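Local coordinates for conserved hypothetical protein (Archaeoglobus fulgidus, PDB 1I0S), which catalyses the NAD(P)H-dependent reduction of ferric iron held in chelators, releasing ferrous iron, and also reduces FMN and FAD, at residues 27-32 and 44-49; 100-105 and 112-117; 19-24 and 56-61. All blocks are in the same frame, centred on the assembly; numbering follows the deposited sequence.

In the fold
Interactions 1 and 2 are buried, with centres about 15 Å apart, whereas interaction 3 lies at the surface, about 16 Å from the centre of the chain. All three reach the same six-stranded antiparallel barrel. Interaction 1 pairs two of its neighbouring strands, 23-37 and 40-47, through a backbone bond and apolar groups. Interaction 2 lays 100-105 over strand 109-122 and buries a carboxylate against a threonine. Interaction 3 sets the turn between strands 14-20 and 23-37 beside the end of helix 51-59, through polar side chains at the surface. It touches both others: Leu46 packs on Val56, and Val117 N lies 2.9 Å from Gly60 O, a probable hydrogen bond.

Interaction 1 (27-32 and 44-49); sequences QIANTV and VCLNKE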
loop_
_atom_site.group_PDB
_atom_site.type_symbol
_atom_site.label_atom_id
_atom_site.label_comp_id
_atom_site.label_asym_id
_atom_site.label_seq_id
_atom_site.Cartn_x
_atom_site.Cartn_y
_atom_site.Cartn_z
ATOM N N GLN B 27 7.945 -15.367 -1.738
ATOM C CA GLN B 27 8.851 -14.247 -1.560
ATOM C C GLN B 27 8.265 -13.237 -0.598
ATOM O O GLN B 27 7.072 -12.968 -0.647
ATOM C CB GLN B 27 9.061 -13.554 -2.905
ATOM C CG GLN B 27 9.734 -12.210 -2.838
ATOM C CD GLN B 27 11.201 -12.337 -2.549
ATOM O OE1 GLN B 27 11.907 -13.070 -3.245
ATOM N NE2 GLN B 27 11.679 -11.629 -1.521
ATOM N N ILE B 28 9.102 -12.690 0.281
ATOM C CA ILE B 28 8.644 -11.649 1.207
ATOM C C ILE B 28 8.438 -10.394 0.356
ATOM O O ILE B 28 9.225 -10.109 -0.543
ATOM C CB ILE B 28 9.714 -11.288 2.278
ATOM C CG1 ILE B 28 9.972 -12.473 3.203
ATOM C CG2 ILE B 28 9.230 -10.092 3.103
ATOM C CD1 ILE B 28 8.714 -12.951 3.914
ATOM N N ALA B 29 7.376 -9.642 0.639
ATOM C CA ALA B 29 7.114 -8.412 -0.104
ATOM C C ALA B 29 6.384 -7.459 0.809
ATOM O O ALA B 29 5.669 -7.889 1.713
ATOM C CB ALA B 29 6.256 -8.696 -1.339
ATOM N N ASN B 30 6.575 -6.162 0.600
ATOM C CA ASN B 30 5.840 -5.201 1.410
ATOM C C ASN B 30 4.804 -4.464 0.561
ATOM O O ASN B 30 3.884 -3.829 1.094
ATOM C CB ASN B 30 6.794 -4.206 2.115
ATOM C CG ASN B 30 7.476 -3.246 1.164
ATOM O OD1 ASN B 30 7.498 -3.447 -0.042
ATOM N ND2 ASN B 30 8.060 -2.183 1.724
ATOM N N THR B 31 4.902 -4.591 -0.760
ATOM C CA THR B 31 3.998 -3.858 -1.634
ATOM C C THR B 31 2.818 -4.687 -2.141
ATOM O O THR B 31 2.826 -5.228 -3.264
ATOM C CB THR B 31 4.778 -3.256 -2.805
ATOM O OG1 THR B 31 5.858 -2.458 -2.285
ATOM C CG2 THR B 31 3.883 -2.371 -3.650
ATOM N N VAL B 32 1.814 -4.772 -1.277
ATOM C CA VAL B 32 0.573 -5.488 -1.543
ATOM C C VAL B 32 -0.543 -4.560 -1.074
ATOM O O VAL B 32 -0.520 -4.080 0.067
ATOM C CB VAL B 32 0.503 -6.795 -0.729
ATOM C CG1 VAL B 32 -0.855 -7.433 -0.894
ATOM C CG2 VAL B 32 1.605 -7.753 -1.191
ATOM N N VAL B 44 0.060 -6.685 -6.373
ATOM C CA VAL B 44 1.334 -7.060 -5.759
ATOM C C VAL B 44 2.403 -6.579 -6.731
ATOM O O VAL B 44 2.280 -6.797 -7.931
ATOM C CB VAL B 44 1.487 -8.598 -5.502
ATOM C CG1 VAL B 44 0.383 -9.059 -4.573
ATOM C CG2 VAL B 44 1.466 -9.398 -6.802
ATOM N N CYS B 45 3.413 -5.877 -6.218
ATOM C CA CYS B 45 4.496 -5.366 -7.047
ATOM C C CYS B 45 5.754 -6.183 -6.760
ATOM O O CYS B 45 6.268 -6.176 -5.632
ATOM C CB CYS B 45 4.745 -3.881 -6.751
ATOM S SG CYS B 45 5.744 -3.077 -8.049
ATOM N N LEU B 46 6.243 -6.861 -7.792
ATOM C CA LEU B 46 7.421 -7.730 -7.688
ATOM C C LEU B 46 8.525 -7.367 -8.669
ATOM O O LEU B 46 8.266 -7.034 -9.830
ATOM C CB LEU B 46 7.015 -9.176 -7.940
ATOM C CG LEU B 46 5.972 -9.755 -6.999
ATOM C CD1 LEU B 46 5.542 -11.130 -7.518
ATOM C CD2 LEU B 46 6.567 -9.843 -5.595
ATOM N N ASN B 47 9.760 -7.454 -8.180
ATOM C CA ASN B 47 10.949 -7.150 -8.964
ATOM C C ASN B 47 11.081 -8.222 -10.049
ATOM O O ASN B 47 10.961 -9.418 -9.760
ATOM C CB ASN B 47 12.169 -7.165 -8.031
ATOM C CG ASN B 47 13.440 -6.682 -8.710
ATOM O OD1 ASN B 47 13.846 -7.200 -9.752
ATOM N ND2 ASN B 47 14.078 -5.691 -8.113
ATOM N N LYS B 48 11.319 -7.793 -11.288
ATOM C CA LYS B 48 11.437 -8.709 -12.427
ATOM C C LYS B 48 12.519 -9.767 -12.274
ATOM O O LYS B 48 12.467 -10.814 -12.932
ATOM C CB LYS B 48 11.670 -7.921 -13.718
ATOM C CG LYS B 48 10.425 -7.229 -14.246
ATOM C CD LYS B 48 10.717 -6.418 -15.500
ATOM C CE LYS B 48 9.466 -5.686 -15.969
ATOM N NZ LYS B 48 9.681 -4.972 -17.258
ATOM N N GLU B 49 13.481 -9.511 -11.397
ATOM C CA GLU B 49 14.576 -10.449 -11.182
ATOM C C GLU B 49 14.323 -11.538 -10.143
ATOM O O GLU B 49 15.208 -12.360 -9.872
ATOM C CB GLU B 49 15.844 -9.682 -10.818
ATOM C CG GLU B 49 16.418 -8.923 -11.996
ATOM C CD GLU B 49 17.522 -7.976 -11.596
ATOM O OE1 GLU B 49 18.138 -7.382 -12.506
ATOM O OE2 GLU B 49 17.766 -7.816 -10.379
HETATM O O HOH W 1 7.101 -5.609 -2.411
#
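Thr31 and Cys45 meet in the antiparallel hairpin of strands 23-37 and 40-47, part of the flavin-reductase barrel. Cys45 N donates to Thr31 O at 3.1 Å, and Val44 CA makes a CA-H...O contact with the same oxygen. The tight part continues in the side chains: chi1 of -55° places Thr31 OG1 beside the backbone N and CG2 anti to it, 3.6 Å from Cys45 CB. Thr31 OG1 donates to Asn30 OD1 at 2.9 Å, from above its carbonyl plane (46° out). Val32 and Val44, a non-hydrogen-bonded pair, lie side by side, Val32 CG2 3.8 Å from Val44 CG1. Replacing Thr31 by an alanine removes this methyl and hydroxyl, which would probably open a gap beside Cys45 and leave the Asn30 amide freer to turn.

Toward Gln27 and Asn47 the strands splay apart: CA separations widen from 4.6 Å at Val32-Val44 to 7.6 Å at Ala29-Leu46. Ala29 CB reaches Leu46 CD2 only at 4.4 Å, and a water enters, accepting from Thr31 N and donating weakly to Cys45 O. Both segments contribute residues that bind FMN. Farther out, Asn47 OD1 closes an Asx turn, receiving Glu49 N at 2.9 Å on an in-plane lone pair.

Interaction 2 (100-105 and 112-117); sequences TGVPLV and VIEAKV
Strand 103-105 runs nearly antiparallel to strand 112-117, at 161°, but their axes come no closer than 7.5 Å and the segments meet through side chains instead of backbone pairing. Leu104 and Val112 have CA atoms 6.6 Å apart.

The polar grip is on Glu114. Its CG stands anti to the backbone N (chi1 174°) and the chain continues extended, carrying the carboxylate away from its own strand to Thr100, whose side chain comes from the opposite direction. There OE2 takes two hydrogen bonds: Thr100 OG1 donates at 2.7 Å to the anti lone pair, and Thr100 N at 2.8 Å from the syn side, 35° out of the carboxylate plane. Two donors from one residue limit the swing of this buried group and would be expected to favour its charged form. Thr100 OG1 in turn accepts a weak bond from Val102 N.

Apolar contacts flank the glutamate chain. Leu104 crosses Glu114 at about a right angle, with CD2 4.1 Å from Glu114 CB and 3.7 Å from Ile113 O. Farther along, Val112 CG1 sits 3.4 Å from Val105 O, an oxygen that accepts a hydrogen bond from Ser65 OG.

Residues 112-117 are part of strand 109-122, which lies in the barrel between strands 126-138 and 61-67; Thr100 touches Val134 and Ala61 on these two neighbours, while Pro103 O is bonded to Thr17 of strand 14-20.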
loop_
_atom_site.group_PDB
_atom_site.type_symbol
_atom_site.label_atom_id
_atom_site.label_comp_id
_atom_site.label_asym_id
_atom_site.label_seq_id
_atom_site.Cartn_x
_atom_site.Cartn_y
_atom_site.Cartn_z
ATOM N N THR B 100 -6.730 -22.231 -7.258
ATOM C CA THR B 100 -5.900 -21.653 -8.319
ATOM C C THR B 100 -4.595 -22.409 -8.452
ATOM O O THR B 100 -3.869 -22.238 -9.429
ATOM C CB THR B 100 -5.509 -20.183 -8.059
ATOM O OG1 THR B 100 -4.649 -20.117 -6.914
ATOM C CG2 THR B 100 -6.730 -19.327 -7.844
ATOM N N GLY B 101 -4.297 -23.243 -7.466
ATOM C CA GLY B 101 -3.065 -23.999 -7.511
ATOM C C GLY B 101 -1.942 -23.384 -6.695
ATOM O O GLY B 101 -0.905 -24.017 -6.486
ATOM N N VAL B 102 -2.128 -22.154 -6.220
ATOM C CA VAL B 102 -1.070 -21.530 -5.438
ATOM C C VAL B 102 -1.052 -22.052 -4.007
ATOM O O VAL B 102 -2.101 -22.411 -3.437
ATOM C CB VAL B 102 -1.232 -20.000 -5.362
ATOM C CG1 VAL B 102 -1.274 -19.422 -6.759
ATOM C CG2 VAL B 102 -2.492 -19.644 -4.577
ATOM N N PRO B 103 0.142 -22.129 -3.413
ATOM C CA PRO B 103 0.246 -22.603 -2.034
ATOM C C PRO B 103 -0.064 -21.424 -1.132
ATOM O O PRO B 103 0.528 -20.361 -1.283
ATOM C CB PRO B 103 1.706 -23.048 -1.926
ATOM C CG PRO B 103 2.404 -22.099 -2.812
ATOM C CD PRO B 103 1.478 -21.913 -4.003
ATOM N N LEU B 104 -1.016 -21.597 -0.223
ATOM C CA LEU B 104 -1.384 -20.534 0.701
ATOM C C LEU B 104 -0.701 -20.825 2.030
ATOM O O LEU B 104 -1.101 -21.746 2.744
ATOM C CB LEU B 104 -2.907 -20.500 0.857
ATOM C CG LEU B 104 -3.611 -20.158 -0.465
ATOM C CD1 LEU B 104 -5.107 -20.478 -0.369
ATOM C CD2 LEU B 104 -3.399 -18.684 -0.800
ATOM N N VAL B 105 0.343 -20.054 2.354
ATOM C CA VAL B 105 1.073 -20.272 3.601
ATOM C C VAL B 105 0.251 -19.753 4.774
ATOM O O VAL B 105 -0.003 -18.557 4.882
ATOM C CB VAL B 105 2.469 -19.594 3.560
ATOM C CG1 VAL B 105 3.150 -19.695 4.929
ATOM C CG2 VAL B 105 3.341 -20.252 2.508
ATOM N N VAL B 112 -5.046 -15.024 4.701
ATOM C CA VAL B 112 -4.510 -15.420 3.401
ATOM C C VAL B 112 -5.488 -14.991 2.324
ATOM O O VAL B 112 -6.708 -14.967 2.542
ATOM C CB VAL B 112 -4.248 -16.952 3.281
ATOM C CG1 VAL B 112 -3.046 -17.339 4.132
ATOM C CG2 VAL B 112 -5.486 -17.752 3.706
ATOM N N ILE B 113 -4.949 -14.629 1.167
ATOM C CA ILE B 113 -5.750 -14.188 0.036
ATOM C C ILE B 113 -5.255 -14.931 -1.192
ATOM O O ILE B 113 -4.053 -15.080 -1.387
ATOM C CB ILE B 113 -5.562 -12.666 -0.226
ATOM C CG1 ILE B 113 -6.017 -11.876 1.009
ATOM C CG2 ILE B 113 -6.339 -12.246 -1.475
ATOM C CD1 ILE B 113 -5.534 -10.403 1.065
ATOM N N GLU B 114 -6.183 -15.387 -2.023
ATOM C CA GLU B 114 -5.829 -16.099 -3.235
ATOM C C GLU B 114 -6.363 -15.287 -4.396
ATOM O O GLU B 114 -7.514 -14.857 -4.364
ATOM C CB GLU B 114 -6.467 -17.490 -3.190
ATOM C CG GLU B 114 -6.318 -18.292 -4.435
ATOM C CD GLU B 114 -6.866 -19.707 -4.257
ATOM O OE1 GLU B 114 -7.794 -19.889 -3.439
ATOM O OE2 GLU B 114 -6.368 -20.610 -4.944
ATOM N N ALA B 115 -5.548 -15.073 -5.430
ATOM C CA ALA B 115 -6.006 -14.279 -6.574
ATOM C C ALA B 115 -5.576 -14.771 -7.955
ATOM O O ALA B 115 -4.554 -15.441 -8.100
ATOM C CB ALA B 115 -5.561 -12.823 -6.398
ATOM N N LYS B 116 -6.373 -14.439 -8.968
ATOM C CA LYS B 116 -6.040 -14.807 -10.341
ATOM C C LYS B 116 -5.657 -13.489 -11.007
ATOM O O LYS B 116 -6.355 -12.487 -10.854
ATOM C CB LYS B 116 -7.232 -15.465 -11.068
ATOM C CG LYS B 116 -8.459 -14.594 -11.253
ATOM C CD LYS B 116 -9.554 -15.349 -12.020
ATOM C CE LYS B 116 -10.868 -14.555 -12.058
ATOM N NZ LYS B 116 -11.942 -15.343 -12.762
ATOM N N VAL B 117 -4.532 -13.485 -11.717
ATOM C CA VAL B 117 -4.076 -12.270 -12.374
ATOM C C VAL B 117 -4.975 -11.939 -13.558
ATOM O O VAL B 117 -5.204 -12.777 -14.436
ATOM C CB VAL B 117 -2.614 -12.410 -12.852
ATOM C CG1 VAL B 117 -2.181 -11.136 -13.598
ATOM C CG2 VAL B 117 -1.705 -12.666 -11.654
#

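Interaction 3 (19-24 and 56-61); sequences ESNGRK and VKESGA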
loop_
_atom_site.group_PDB
_atom_site.type_symbol
_atom_site.label_atom_id
_atom_site.label_comp_id
_atom_site.label_asym_id
_atom_site.label_seq_id
_atom_site.Cartn_x
_atom_site.Cartn_y
_atom_site.Cartn_z
ATOM N N GLU B 19 2.897 -20.871 -7.932
ATOM C CA GLU B 19 3.337 -22.218 -8.263
ATOM C C GLU B 19 3.479 -22.258 -9.764
ATOM O O GLU B 19 2.555 -21.886 -10.488
ATOM C CB GLU B 19 2.306 -23.246 -7.794
ATOM C CG GLU B 19 2.904 -24.629 -7.560
ATOM C CD GLU B 19 2.565 -25.606 -8.652
ATOM O OE1 GLU B 19 2.572 -25.201 -9.835
ATOM O OE2 GLU B 19 2.298 -26.786 -8.325
ATOM N N SER B 20 4.648 -22.679 -10.235
ATOM C CA SER B 20 4.881 -22.749 -11.665
ATOM C C SER B 20 5.781 -23.939 -11.973
ATOM O O SER B 20 6.763 -24.180 -11.274
ATOM C CB SER B 20 5.529 -21.453 -12.162
ATOM O OG SER B 20 5.500 -21.402 -13.575
ATOM N N ASN B 21 5.428 -24.685 -13.011
ATOM C CA ASN B 21 6.215 -25.854 -13.403
ATOM C C ASN B 21 6.311 -26.847 -12.246
ATOM O O ASN B 21 7.363 -27.455 -12.015
ATOM C CB ASN B 21 7.611 -25.408 -13.833
ATOM C CG ASN B 21 7.574 -24.458 -15.015
ATOM O OD1 ASN B 21 8.418 -23.566 -15.133
ATOM N ND2 ASN B 21 6.600 -24.652 -15.907
ATOM N N GLY B 22 5.207 -26.975 -11.517
ATOM C CA GLY B 22 5.123 -27.895 -10.397
ATOM C C GLY B 22 5.990 -27.554 -9.205
ATOM O O GLY B 22 6.219 -28.390 -8.339
ATOM N N ARG B 23 6.456 -26.313 -9.149
ATOM C CA ARG B 23 7.317 -25.878 -8.068
ATOM C C ARG B 23 6.669 -24.716 -7.319
ATOM O O ARG B 23 6.262 -23.746 -7.947
ATOM C CB ARG B 23 8.651 -25.439 -8.680
ATOM C CG ARG B 23 9.763 -25.101 -7.718
ATOM C CD ARG B 23 11.095 -25.152 -8.469
ATOM N NE ARG B 23 11.173 -26.369 -9.278
ATOM C CZ ARG B 23 12.195 -26.706 -10.060
ATOM N NH1 ARG B 23 13.264 -25.924 -10.155
ATOM N NH2 ARG B 23 12.137 -27.826 -10.773
ATOM N N LYS B 24 6.564 -24.833 -5.997
ATOM C CA LYS B 24 5.999 -23.753 -5.169
ATOM C C LYS B 24 7.073 -22.686 -5.028
ATOM O O LYS B 24 8.247 -22.996 -4.865
ATOM C CB LYS B 24 5.646 -24.256 -3.764
ATOM C CG LYS B 24 4.549 -25.322 -3.711
ATOM C CD LYS B 24 4.232 -25.724 -2.271
ATOM C CE LYS B 24 5.428 -26.352 -1.557
ATOM N NZ LYS B 24 5.768 -27.683 -2.144
ATOM N N VAL B 56 4.630 -15.962 -11.091
ATOM C CA VAL B 56 3.310 -15.357 -11.186
ATOM C C VAL B 56 2.995 -15.007 -12.628
ATOM O O VAL B 56 1.858 -15.155 -13.077
ATOM C CB VAL B 56 3.203 -14.067 -10.322
ATOM C CG1 VAL B 56 1.870 -13.358 -10.591
ATOM C CG2 VAL B 56 3.316 -14.412 -8.850
ATOM N N LYS B 57 3.999 -14.551 -13.364
ATOM C CA LYS B 57 3.778 -14.195 -14.754
ATOM C C LYS B 57 3.441 -15.425 -15.595
ATOM O O LYS B 57 2.656 -15.349 -16.535
ATOM C CB LYS B 57 5.010 -13.482 -15.310
ATOM C CG LYS B 57 4.760 -12.777 -16.632
ATOM C CD LYS B 57 5.956 -11.912 -17.014
ATOM C CE LYS B 57 5.712 -11.178 -18.322
ATOM N NZ LYS B 57 4.574 -10.227 -18.226
ATOM N N GLU B 58 4.017 -16.569 -15.243
ATOM C CA GLU B 58 3.766 -17.805 -15.983
ATOM C C GLU B 58 2.428 -18.462 -15.628
ATOM O O GLU B 58 1.643 -18.845 -16.512
ATOM C CB GLU B 58 4.918 -18.787 -15.725
ATOM C CG GLU B 58 6.228 -18.355 -16.378
ATOM C CD GLU B 58 7.431 -19.150 -15.895
ATOM O OE1 GLU B 58 7.354 -20.399 -15.856
ATOM O OE2 GLU B 58 8.463 -18.521 -15.564
ATOM N N SER B 59 2.158 -18.559 -14.328
ATOM C CA SER B 59 0.949 -19.203 -13.825
ATOM C C SER B 59 -0.319 -18.356 -13.817
ATOM O O SER B 59 -1.428 -18.895 -13.889
ATOM C CB SER B 59 1.206 -19.742 -12.415
ATOM O OG SER B 59 1.301 -18.677 -11.473
ATOM N N GLY B 60 -0.165 -17.037 -13.730
ATOM C CA GLY B 60 -1.322 -16.165 -13.713
ATOM C C GLY B 60 -2.100 -16.212 -12.413
ATOM O O GLY B 60 -3.304 -15.972 -12.401
ATOM N N ALA B 61 -1.424 -16.537 -11.318
ATOM C CA ALA B 61 -2.074 -16.590 -10.018
ATOM C C ALA B 61 -1.086 -16.346 -8.897
ATOM O O ALA B 61 0.114 -16.569 -9.053
ATOM C CB ALA B 61 -2.762 -17.953 -9.812
#
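Glu58 and Ser20, the two residues with the largest buried areas here, meet through one hydrogen bond: Ser20 OG donates to Glu58 OE1 at 3.1 Å. The hydroxyl stands 61° out of the carboxylate plane, so it meets OE1 from above that plane. Ser20 OG, anti to its backbone N (chi1 -168°), is turned to the helix and also lies 3.4 Å from Glu58 CB. It thus meets both the root of the glutamate side chain and its end, and the extended chain beyond Glu58 CG carries OE1 round to the hydroxyl.

The motif is a beta hairpin packed beside a helix C-terminus. Strands 14-20 and 23-37 are joined by a type I' turn from Ser20 to Arg23, closed by Ser20 N to Arg23 O and Arg23 N to Ser20 O, both 3.0 Å. Beside it helix 51-59 ends, Gly60 leaving helical geometry with a positive phi, while its N still bonds to Val56 O.

Ser59 is the third main contributor. Its CB sits 3.2 Å from Glu19 O, a close approach of carbon to carbonyl oxygen, while its hydroxyl is bonded to Ala55 O within the helix and to Ser18 OG of strand 14-20. Asn21, in the turn, crosses Glu58 at about a right angle; its OD1 is 3.4 Å from Glu58 OE1, two acceptors that do not bond. The amide and carboxylate planes are 44° apart.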